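Local structure of protein (o6-methylguanine-dna methyltransferase) (Thermococcus kodakarensis, 1MGT) at residues A28-D32 against E158-L163; S3-V9 against P64-F68; E93-Y97 against A129-P134. The protein repairs O6-methylguanine and O4-methylthymine in DNA by moving the methyl group onto one of its own cysteines, a suicide reaction that inactivates it irreversibly. All coordinates share one frame; numbering follows the deposited sequence.

Contact 1: A28-D32 against E158-L163; sequences AFAFD and EEKKFL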
loop_
_atom_site.group_PDB
_atom_site.type_symbol
_atom_site.label_atom_id
_atom_site.label_comp_id
_atom_site.label_asym_id
_atom_site.label_seq_id
_atom_site.Cartn_x
_atom_site.Cartn_y
_atom_site.Cartn_z
ATOM N N ALA A 28 -6.669 -1.370 0.188
ATOM C CA ALA A 28 -6.787 -1.196 -1.248
ATOM C C ALA A 28 -7.356 0.222 -1.470
ATOM O O ALA A 28 -7.969 0.799 -0.595
ATOM C CB ALA A 28 -7.675 -2.198 -1.959
ATOM N N PHE A 29 -7.142 0.760 -2.677
ATOM C CA PHE A 29 -7.698 2.087 -2.947
ATOM C C PHE A 29 -7.972 2.177 -4.451
ATOM O O PHE A 29 -7.407 1.424 -5.232
ATOM C CB PHE A 29 -6.868 3.242 -2.476
ATOM C CG PHE A 29 -5.664 3.574 -3.312
ATOM C CD1 PHE A 29 -5.691 4.667 -4.162
ATOM C CD2 PHE A 29 -4.527 2.789 -3.238
ATOM C CE1 PHE A 29 -4.575 5.000 -4.929
ATOM C CE2 PHE A 29 -3.413 3.123 -4.006
ATOM C CZ PHE A 29 -3.453 4.216 -4.842
ATOM N N ALA A 30 -8.867 3.104 -4.795
ATOM C CA ALA A 30 -9.197 3.240 -6.224
ATOM C C ALA A 30 -9.983 4.557 -6.361
ATOM O O ALA A 30 -10.330 5.178 -5.350
ATOM C CB ALA A 30 -10.072 2.079 -6.668
ATOM N N PHE A 31 -10.270 4.929 -7.596
ATOM C CA PHE A 31 -11.039 6.177 -7.792
ATOM C C PHE A 31 -12.528 5.934 -7.916
ATOM O O PHE A 31 -13.280 6.903 -8.129
ATOM C CB PHE A 31 -10.524 6.865 -9.054
ATOM C CG PHE A 31 -9.072 7.249 -8.979
ATOM C CD1 PHE A 31 -8.203 6.858 -9.985
ATOM C CD2 PHE A 31 -8.623 8.020 -7.924
ATOM C CE1 PHE A 31 -6.860 7.242 -9.908
ATOM C CE2 PHE A 31 -7.288 8.402 -7.850
ATOM C CZ PHE A 31 -6.426 8.007 -8.855
ATOM N N ASP A 32 -12.975 4.683 -7.800
ATOM C CA ASP A 32 -14.421 4.401 -7.892
ATOM C C ASP A 32 -14.684 3.164 -7.025
ATOM O O ASP A 32 -13.761 2.369 -6.819
ATOM C CB ASP A 32 -14.872 4.243 -9.319
ATOM C CG ASP A 32 -14.346 3.002 -10.008
ATOM O OD1 ASP A 32 -13.309 3.107 -10.684
ATOM O OD2 ASP A 32 -14.976 1.930 -9.868
ATOM N N GLU A 158 -2.047 5.500 -13.162
ATOM C CA GLU A 158 -2.634 6.782 -12.799
ATOM C C GLU A 158 -2.677 6.939 -11.286
ATOM O O GLU A 158 -2.515 8.047 -10.774
ATOM C CB GLU A 158 -4.048 6.924 -13.389
ATOM C CG GLU A 158 -3.992 7.121 -14.905
ATOM C CD GLU A 158 -3.354 8.454 -15.259
ATOM O OE1 GLU A 158 -3.638 9.455 -14.555
ATOM O OE2 GLU A 158 -2.574 8.491 -16.239
ATOM N N GLU A 159 -2.927 5.803 -10.590
ATOM C CA GLU A 159 -2.956 5.849 -9.136
ATOM C C GLU A 159 -1.539 6.169 -8.620
ATOM O O GLU A 159 -1.398 6.952 -7.681
ATOM C CB GLU A 159 -3.424 4.498 -8.580
ATOM C CG GLU A 159 -4.935 4.311 -8.683
ATOM C CD GLU A 159 -5.434 3.712 -9.967
ATOM O OE1 GLU A 159 -4.786 3.807 -11.031
ATOM O OE2 GLU A 159 -6.543 3.097 -9.939
ATOM N N LYS A 160 -0.537 5.549 -9.235
ATOM C CA LYS A 160 0.855 5.831 -8.784
ATOM C C LYS A 160 1.210 7.303 -8.976
ATOM O O LYS A 160 1.783 7.972 -8.098
ATOM C CB LYS A 160 1.851 4.959 -9.551
ATOM C CG LYS A 160 3.251 4.985 -8.867
ATOM C CD LYS A 160 4.166 4.033 -9.636
ATOM C CE LYS A 160 5.495 3.807 -8.926
ATOM N NZ LYS A 160 6.323 2.821 -9.675
ATOM N N LYS A 161 0.866 7.847 -10.124
ATOM C CA LYS A 161 1.117 9.244 -10.465
ATOM C C LYS A 161 0.388 10.198 -9.543
ATOM O O LYS A 161 0.895 11.238 -9.130
ATOM C CB LYS A 161 0.694 9.514 -11.911
ATOM C CG LYS A 161 1.797 9.350 -12.926
ATOM C CD LYS A 161 1.308 9.437 -14.359
ATOM C CE LYS A 161 0.600 10.747 -14.659
ATOM N NZ LYS A 161 0.183 10.822 -16.105
ATOM N N PHE A 162 -0.850 9.847 -9.179
ATOM C CA PHE A 162 -1.640 10.664 -8.274
ATOM C C PHE A 162 -0.980 10.765 -6.907
ATOM O O PHE A 162 -0.899 11.843 -6.294
ATOM C CB PHE A 162 -3.055 10.086 -8.179
ATOM C CG PHE A 162 -3.846 10.631 -7.033
ATOM C CD1 PHE A 162 -4.409 11.884 -7.096
ATOM C CD2 PHE A 162 -4.007 9.859 -5.885
ATOM C CE1 PHE A 162 -5.134 12.381 -6.017
ATOM C CE2 PHE A 162 -4.734 10.346 -4.819
ATOM C CZ PHE A 162 -5.289 11.605 -4.893
ATOM N N LEU A 163 -0.518 9.607 -6.394
ATOM C CA LEU A 163 0.154 9.582 -5.130
ATOM C C LEU A 163 1.469 10.392 -5.217
ATOM O O LEU A 163 1.731 11.158 -4.303
ATOM C CB LEU A 163 0.476 8.161 -4.657
ATOM C CG LEU A 163 -0.802 7.334 -4.281
ATOM C CD1 LEU A 163 -0.377 5.962 -3.803
ATOM C CD2 LEU A 163 -1.600 8.097 -3.242
HETATM O O HOH W 1 -9.293 3.397 -9.797
#
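F31 turns its ring edge toward the face of F162. The two planes stand at 87° and the centroids lie 5.6 Å apart, a T-shaped pair. F31 CE2 sits over that face, offset toward the rim. The edge of F31 also faces the CB of F162.

E159 fills the angle between the two phenylalanines of the strand end. With chi1 setting CG anti to the carbonyl carbon, CG lies between both rings. The bend at chi2 (88°) lays the carboxylate along F31, its plane only 23° from the ring but steeply inclined to F29. E159 CG is 3.7 Å from F31 CE1, and E159 CB is 3.7 Å from F29 CZ. E159 OE2 forms a salt bridge with R39 of helix 33-49. A water takes the N-H of F31 and donates to the same OE2 at 2.8 Å, so R39 and the water both hold this oxygen.

F29 meets L163 from the opposite direction, CZ to CD1 at 3.7 Å. L163 touches H142, next to C141, the inferred nucleophile. R12 makes a cation-pi contact with F31. This interdomain interface joins the end of strand 24-30 in the N-terminal domain to helix 157-166 of the DNA-binding domain.

Contact 2: S3-V9 against P64-F68; sequences SVEKFRV and PEKVF. With SO4 (sulfate ion), chain C.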
loop_
_atom_site.group_PDB
_atom_site.type_symbol
_atom_site.label_atom_id
_atom_site.label_comp_id
_atom_site.label_asym_id
_atom_site.label_seq_id
_atom_site.Cartn_x
_atom_site.Cartn_y
_atom_site.Cartn_z
ATOM N N SER A 3 -13.823 -2.279 6.017
ATOM C CA SER A 3 -14.302 -0.935 6.175
ATOM C C SER A 3 -14.006 -0.207 4.847
ATOM O O SER A 3 -12.875 -0.350 4.371
ATOM C CB SER A 3 -13.671 -0.120 7.298
ATOM O OG SER A 3 -13.935 -0.692 8.552
ATOM N N VAL A 4 -15.004 0.472 4.326
ATOM C CA VAL A 4 -14.851 1.189 3.049
ATOM C C VAL A 4 -15.308 2.628 3.230
ATOM O O VAL A 4 -16.383 2.865 3.795
ATOM C CB VAL A 4 -15.646 0.501 1.938
ATOM C CG1 VAL A 4 -15.749 1.345 0.677
ATOM C CG2 VAL A 4 -15.010 -0.849 1.565
ATOM N N GLU A 5 -14.506 3.597 2.742
ATOM C CA GLU A 5 -14.917 4.989 2.898
ATOM C C GLU A 5 -14.416 5.806 1.704
ATOM O O GLU A 5 -13.392 5.484 1.106
ATOM C CB GLU A 5 -14.379 5.568 4.210
ATOM C CG GLU A 5 -14.806 6.986 4.468
ATOM C CD GLU A 5 -14.489 7.524 5.841
ATOM O OE1 GLU A 5 -14.034 6.771 6.721
ATOM O OE2 GLU A 5 -14.684 8.758 6.027
ATOM N N LYS A 6 -15.193 6.817 1.352
ATOM C CA LYS A 6 -14.819 7.671 0.204
ATOM C C LYS A 6 -14.308 8.991 0.754
ATOM O O LYS A 6 -14.779 9.456 1.806
ATOM C CB LYS A 6 -16.066 7.824 -0.635
ATOM C CG LYS A 6 -16.201 8.980 -1.589
ATOM C CD LYS A 6 -17.652 9.015 -2.071
ATOM C CE LYS A 6 -17.928 10.175 -3.000
ATOM N NZ LYS A 6 -19.414 10.324 -3.142
ATOM N N PHE A 7 -13.284 9.560 0.119
ATOM C CA PHE A 7 -12.716 10.825 0.564
ATOM C C PHE A 7 -12.560 11.734 -0.657
ATOM O O PHE A 7 -12.325 11.252 -1.772
ATOM C CB PHE A 7 -11.288 10.642 1.152
ATOM C CG PHE A 7 -11.319 9.751 2.383
ATOM C CD1 PHE A 7 -11.187 8.382 2.263
ATOM C CD2 PHE A 7 -11.523 10.322 3.625
ATOM C CE1 PHE A 7 -11.235 7.590 3.413
ATOM C CE2 PHE A 7 -11.581 9.534 4.763
ATOM C CZ PHE A 7 -11.441 8.154 4.640
ATOM N N ARG A 8 -12.656 13.033 -0.436
ATOM C CA ARG A 8 -12.466 13.961 -1.549
ATOM C C ARG A 8 -11.080 14.617 -1.412
ATOM O O ARG A 8 -10.631 14.913 -0.304
ATOM C CB ARG A 8 -13.505 15.081 -1.463
ATOM C CG ARG A 8 -14.906 14.603 -1.789
ATOM C CD ARG A 8 -15.893 15.779 -1.975
ATOM N NE ARG A 8 -17.234 15.180 -2.100
ATOM C CZ ARG A 8 -17.715 14.621 -3.188
ATOM N NH1 ARG A 8 -17.039 14.558 -4.329
ATOM N NH2 ARG A 8 -18.943 14.088 -3.140
ATOM N N VAL A 9 -10.404 14.794 -2.518
ATOM C CA VAL A 9 -9.097 15.488 -2.549
ATOM C C VAL A 9 -9.302 16.475 -3.710
ATOM O O VAL A 9 -9.052 16.160 -4.856
ATOM C CB VAL A 9 -7.874 14.627 -2.747
ATOM C CG1 VAL A 9 -6.614 15.526 -2.699
ATOM C CG2 VAL A 9 -7.757 13.563 -1.657
ATOM N N PRO A 64 -9.878 3.483 7.569
ATOM C CA PRO A 64 -9.873 4.216 6.313
ATOM C C PRO A 64 -9.428 5.662 6.524
ATOM O O PRO A 64 -8.613 6.195 5.757
ATOM C CB PRO A 64 -11.308 4.130 5.817
ATOM C CG PRO A 64 -11.760 2.783 6.393
ATOM C CD PRO A 64 -11.195 2.839 7.819
ATOM N N GLU A 65 -9.929 6.331 7.549
ATOM C CA GLU A 65 -9.535 7.704 7.815
ATOM C C GLU A 65 -8.048 7.765 8.208
ATOM O O GLU A 65 -7.391 8.728 7.837
ATOM C CB GLU A 65 -10.385 8.363 8.893
ATOM C CG GLU A 65 -10.099 9.872 8.990
ATOM C CD GLU A 65 -10.801 10.523 10.157
ATOM O OE1 GLU A 65 -10.710 11.767 10.298
ATOM O OE2 GLU A 65 -11.454 9.812 10.952
ATOM N N LYS A 66 -7.546 6.793 8.947
ATOM C CA LYS A 66 -6.110 6.840 9.330
ATOM C C LYS A 66 -5.250 6.698 8.080
ATOM O O LYS A 66 -4.255 7.414 7.912
ATOM C CB LYS A 66 -5.773 5.744 10.318
ATOM C CG LYS A 66 -6.294 5.990 11.730
ATOM C CD LYS A 66 -5.940 4.759 12.561
ATOM C CE LYS A 66 -6.354 4.916 14.023
ATOM N NZ LYS A 66 -6.111 3.591 14.708
ATOM N N VAL A 67 -5.633 5.794 7.181
ATOM C CA VAL A 67 -4.922 5.614 5.928
ATOM C C VAL A 67 -4.980 6.917 5.123
ATOM O O VAL A 67 -3.971 7.345 4.566
ATOM C CB VAL A 67 -5.430 4.435 5.111
ATOM C CG1 VAL A 67 -4.747 4.370 3.747
ATOM C CG2 VAL A 67 -5.243 3.127 5.882
ATOM N N PHE A 68 -6.136 7.597 5.048
ATOM C CA PHE A 68 -6.245 8.851 4.332
ATOM C C PHE A 68 -5.293 9.907 4.914
ATOM O O PHE A 68 -4.717 10.689 4.147
ATOM C CB PHE A 68 -7.690 9.380 4.396
ATOM C CG PHE A 68 -7.892 10.656 3.620
ATOM C CD1 PHE A 68 -7.823 10.674 2.254
ATOM C CD2 PHE A 68 -8.163 11.827 4.324
ATOM C CE1 PHE A 68 -8.012 11.850 1.546
ATOM C CE2 PHE A 68 -8.360 13.013 3.628
ATOM C CZ PHE A 68 -8.279 13.018 2.250
HETATM S S SO4 C . -19.374 12.177 -6.251
HETATM O O1 SO4 C . -19.893 12.244 -4.861
HETATM O O2 SO4 C . -20.499 12.410 -7.220
HETATM O O3 SO4 C . -18.762 10.849 -6.539
HETATM O O4 SO4 C . -18.333 13.239 -6.473
HETATM O O HOH W 2 -12.561 5.781 8.891
#
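F7 and F68 lie face against face in an offset stack. Their planes differ by 7° and the centroids are 4.4 Å apart. The two side chains run antiparallel, each ring over the base of the other. F68 CB sits over the centre of the F7 ring, 3.8 Å from its centroid. F7 CB lies over the F68 face, nearer the rim, with 3.5 Å to F68 CE1. Both are CH-pi contacts. F68 reaches this place with CG anti to its backbone N (chi1 -177°), while CG of F7 lies beside its own N.

V9 closes the edge of the F68 ring, with V9 CG2 in its plane, 3.6 Å from F68 CE1. The far end of F7 fills the hollow beside P64 O and E65 CA, with F7 CZ 3.6 Å from P64 O.

Here helix 63-71 packs on strand 2-9, an outer strand of the three-stranded antiparallel sheet of the N-terminal domain, of the RNase H clan. The short segment axes approach to 9.1 Å and cross at -43°.

The P64 ring is the bump at the other end and fills the hollow between the CB atoms of S3 and E5. P64 CG presses on S3 CB at 3.6 Å and P64 CB on E5 CB. S3 OG is hydrogen-bonded to Q59 O and to S61 OG. A water bridges E5 OE1 to the N-H of E65.

On the strand, K6 and R8 share a sulfate, probably from the crystallisation liquor. R8 meets it edge-on through NH1 and NH2, and K6 NZ shares O1 with R8 NH2.

Contact 3: E93-Y97 against A129-P134; sequences EKKVY and AMKRNP. With SO4 (sulfate ion), chain D.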
loop_
_atom_site.group_PDB
_atom_site.type_symbol
_atom_site.label_atom_id
_atom_site.label_comp_id
_atom_site.label_asym_id
_atom_site.label_seq_id
_atom_site.Cartn_x
_atom_site.Cartn_y
_atom_site.Cartn_z
ATOM N N GLU A 93 9.725 -10.205 2.610
ATOM C CA GLU A 93 8.830 -9.103 2.264
ATOM C C GLU A 93 8.727 -8.101 3.384
ATOM O O GLU A 93 8.757 -6.892 3.155
ATOM C CB GLU A 93 7.427 -9.659 1.892
ATOM C CG GLU A 93 7.461 -10.430 0.571
ATOM C CD GLU A 93 6.271 -11.376 0.415
ATOM O OE1 GLU A 93 5.440 -11.451 1.352
ATOM O OE2 GLU A 93 6.184 -12.029 -0.648
ATOM N N LYS A 94 8.591 -8.542 4.634
ATOM C CA LYS A 94 8.491 -7.664 5.767
ATOM C C LYS A 94 9.725 -6.755 5.877
ATOM O O LYS A 94 9.566 -5.566 6.158
ATOM C CB LYS A 94 8.371 -8.438 7.087
ATOM C CG LYS A 94 8.289 -7.553 8.332
ATOM C CD LYS A 94 7.724 -8.401 9.490
ATOM C CE LYS A 94 7.594 -7.536 10.746
ATOM N NZ LYS A 94 7.534 -8.412 11.959
ATOM N N LYS A 95 10.887 -7.343 5.669
ATOM C CA LYS A 95 12.159 -6.591 5.740
ATOM C C LYS A 95 12.164 -5.480 4.704
ATOM O O LYS A 95 12.508 -4.327 4.990
ATOM C CB LYS A 95 13.331 -7.538 5.534
ATOM C CG LYS A 95 14.728 -6.922 5.431
ATOM C CD LYS A 95 15.664 -7.975 4.812
ATOM C CE LYS A 95 17.118 -7.542 4.798
ATOM N NZ LYS A 95 17.881 -8.303 3.740
ATOM N N VAL A 96 11.743 -5.823 3.492
ATOM C CA VAL A 96 11.684 -4.801 2.436
ATOM C C VAL A 96 10.675 -3.728 2.800
ATOM O O VAL A 96 10.963 -2.514 2.712
ATOM C CB VAL A 96 11.349 -5.450 1.086
ATOM C CG1 VAL A 96 11.006 -4.405 0.022
ATOM C CG2 VAL A 96 12.460 -6.376 0.620
ATOM N N TYR A 97 9.457 -4.114 3.222
ATOM C CA TYR A 97 8.432 -3.128 3.556
ATOM C C TYR A 97 8.834 -2.186 4.675
ATOM O O TYR A 97 8.613 -0.979 4.665
ATOM C CB TYR A 97 7.076 -3.802 3.943
ATOM C CG TYR A 97 6.533 -4.688 2.853
ATOM C CD1 TYR A 97 6.868 -4.539 1.520
ATOM C CD2 TYR A 97 5.620 -5.722 3.157
ATOM C CE1 TYR A 97 6.391 -5.344 0.519
ATOM C CE2 TYR A 97 5.136 -6.544 2.154
ATOM C CZ TYR A 97 5.501 -6.370 0.850
ATOM O OH TYR A 97 5.032 -7.199 -0.148
ATOM N N ALA A 129 8.181 -8.356 -4.338
ATOM C CA ALA A 129 7.648 -7.893 -3.073
ATOM C C ALA A 129 6.733 -6.696 -3.265
ATOM O O ALA A 129 5.705 -6.571 -2.587
ATOM C CB ALA A 129 8.769 -7.580 -2.078
ATOM N N MET A 130 7.062 -5.778 -4.191
ATOM C CA MET A 130 6.203 -4.616 -4.396
ATOM C C MET A 130 4.863 -5.045 -4.993
ATOM O O MET A 130 3.818 -4.513 -4.599
ATOM C CB MET A 130 6.844 -3.582 -5.324
ATOM C CG MET A 130 8.123 -2.952 -4.789
ATOM S SD MET A 130 7.872 -2.107 -3.221
ATOM C CE MET A 130 8.464 -3.310 -2.065
ATOM N N LYS A 131 4.908 -5.997 -5.931
ATOM C CA LYS A 131 3.662 -6.471 -6.533
ATOM C C LYS A 131 2.709 -7.066 -5.496
ATOM O O LYS A 131 1.474 -6.940 -5.588
ATOM C CB LYS A 131 3.998 -7.589 -7.536
ATOM C CG LYS A 131 2.768 -8.040 -8.329
ATOM C CD LYS A 131 3.115 -9.293 -9.117
ATOM C CE LYS A 131 2.163 -9.447 -10.317
ATOM N NZ LYS A 131 2.177 -10.882 -10.759
ATOM N N ARG A 132 3.276 -7.744 -4.513
ATOM C CA ARG A 132 2.518 -8.401 -3.474
ATOM C C ARG A 132 2.207 -7.571 -2.266
ATOM O O ARG A 132 1.586 -8.117 -1.340
ATOM C CB ARG A 132 3.260 -9.680 -3.025
ATOM C CG ARG A 132 3.295 -10.720 -4.163
ATOM C CD ARG A 132 4.388 -11.740 -3.907
ATOM N NE ARG A 132 4.348 -12.864 -4.842
ATOM C CZ ARG A 132 4.930 -12.868 -6.036
ATOM N NH1 ARG A 132 5.614 -11.802 -6.457
ATOM N NH2 ARG A 132 4.856 -13.941 -6.820
ATOM N N ASN A 133 2.627 -6.310 -2.194
ATOM C CA ASN A 133 2.375 -5.519 -1.005
ATOM C C ASN A 133 0.889 -5.441 -0.686
ATOM O O ASN A 133 0.119 -4.885 -1.465
ATOM C CB ASN A 133 2.944 -4.101 -1.272
ATOM C CG ASN A 133 2.706 -3.148 -0.125
ATOM O OD1 ASN A 133 2.522 -3.577 1.008
ATOM N ND2 ASN A 133 2.744 -1.851 -0.441
ATOM N N PRO A 134 0.477 -5.944 0.472
ATOM C CA PRO A 134 -0.929 -5.880 0.859
ATOM C C PRO A 134 -1.270 -4.573 1.519
ATOM O O PRO A 134 -2.402 -4.286 1.910
ATOM C CB PRO A 134 -1.040 -7.063 1.846
ATOM C CG PRO A 134 0.288 -7.128 2.502
ATOM C CD PRO A 134 1.286 -6.672 1.466
HETATM S S SO4 D . 2.945 -16.256 -3.530
HETATM O O1 SO4 D . 2.236 -16.881 -2.370
HETATM O O2 SO4 D . 2.124 -15.132 -4.087
HETATM O O3 SO4 D . 3.159 -17.290 -4.599
HETATM O O4 SO4 D . 4.281 -15.723 -3.105
#
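Y97 OH donates a hydrogen bond to A129 O, 2.6 Å long, between two helices of the DNA-binding domain. This domain belongs to the helix-turn-helix clan. The bond ties helix 91-103 to the C-terminal end of helix 123-131. The hydroxyl is tilted 23° from the carbonyl plane, and the C=O...donor angle is 135°. A129 O also receives a weak bond from R132 N.

Apolar contacts gather beside this ring and around V96. M130 CE lies at the Y97 ring edge, 3.9 Å from CE1, and presses tightly on V96 CG1 at 3.5 Å. Bends at chi2 and chi3 bring this methyl back toward helix 91-103, although the CB of M130 points away from it. A129 CB packs against E93 CG and Y97 CE1. P134 CD comes up to Y97 CE2. M130 and N133 also touch C141, so the contact lies beside this inferred methyl acceptor.

The backbone O of E93, in the same helix as Y97, lies over one face of the Y97 ring, toward the rim. The amide OD1 of N133 is over the centre of the opposite face, 4.0 Å above the plane, and accepts a bond from Y135 N.

Among the charged groups, E93 OE1 forms a salt bridge with R50. E93 OE2 touches R132 CD but is 4.7 Å from R132 NE, close enough for a probable mutual attraction. R132 NH1 bonds to G128 O. R132 also meets a sulfate, probably from the crystallisation liquor, which R50 binds too. R132 NE points its N-H at sulfate O2, 3.3 Å away and at 161°.

In the fold
Contacts 1 and 2 reach the same antiparallel sheet, through strands 24-30 and 2-9, and their centres are about 12 Å apart. Along the chain their segments alternate. Contact 2 stays inside the N-terminal domain, whereas contact 1 joins it to the DNA-binding domain. Contact 3 lies wholly in the DNA-binding domain, nested in the long loop that contact 1 closes. Its centre is about 18 Å from that of contact 1 and about 22 Å from that of contact 2, across the chain's centre from both. The side chains of L163 and M130 are about 7 and 3 Å from that of C141. The inferred nucleophile thus lies near both the domain junction and the helix packing of contact 3.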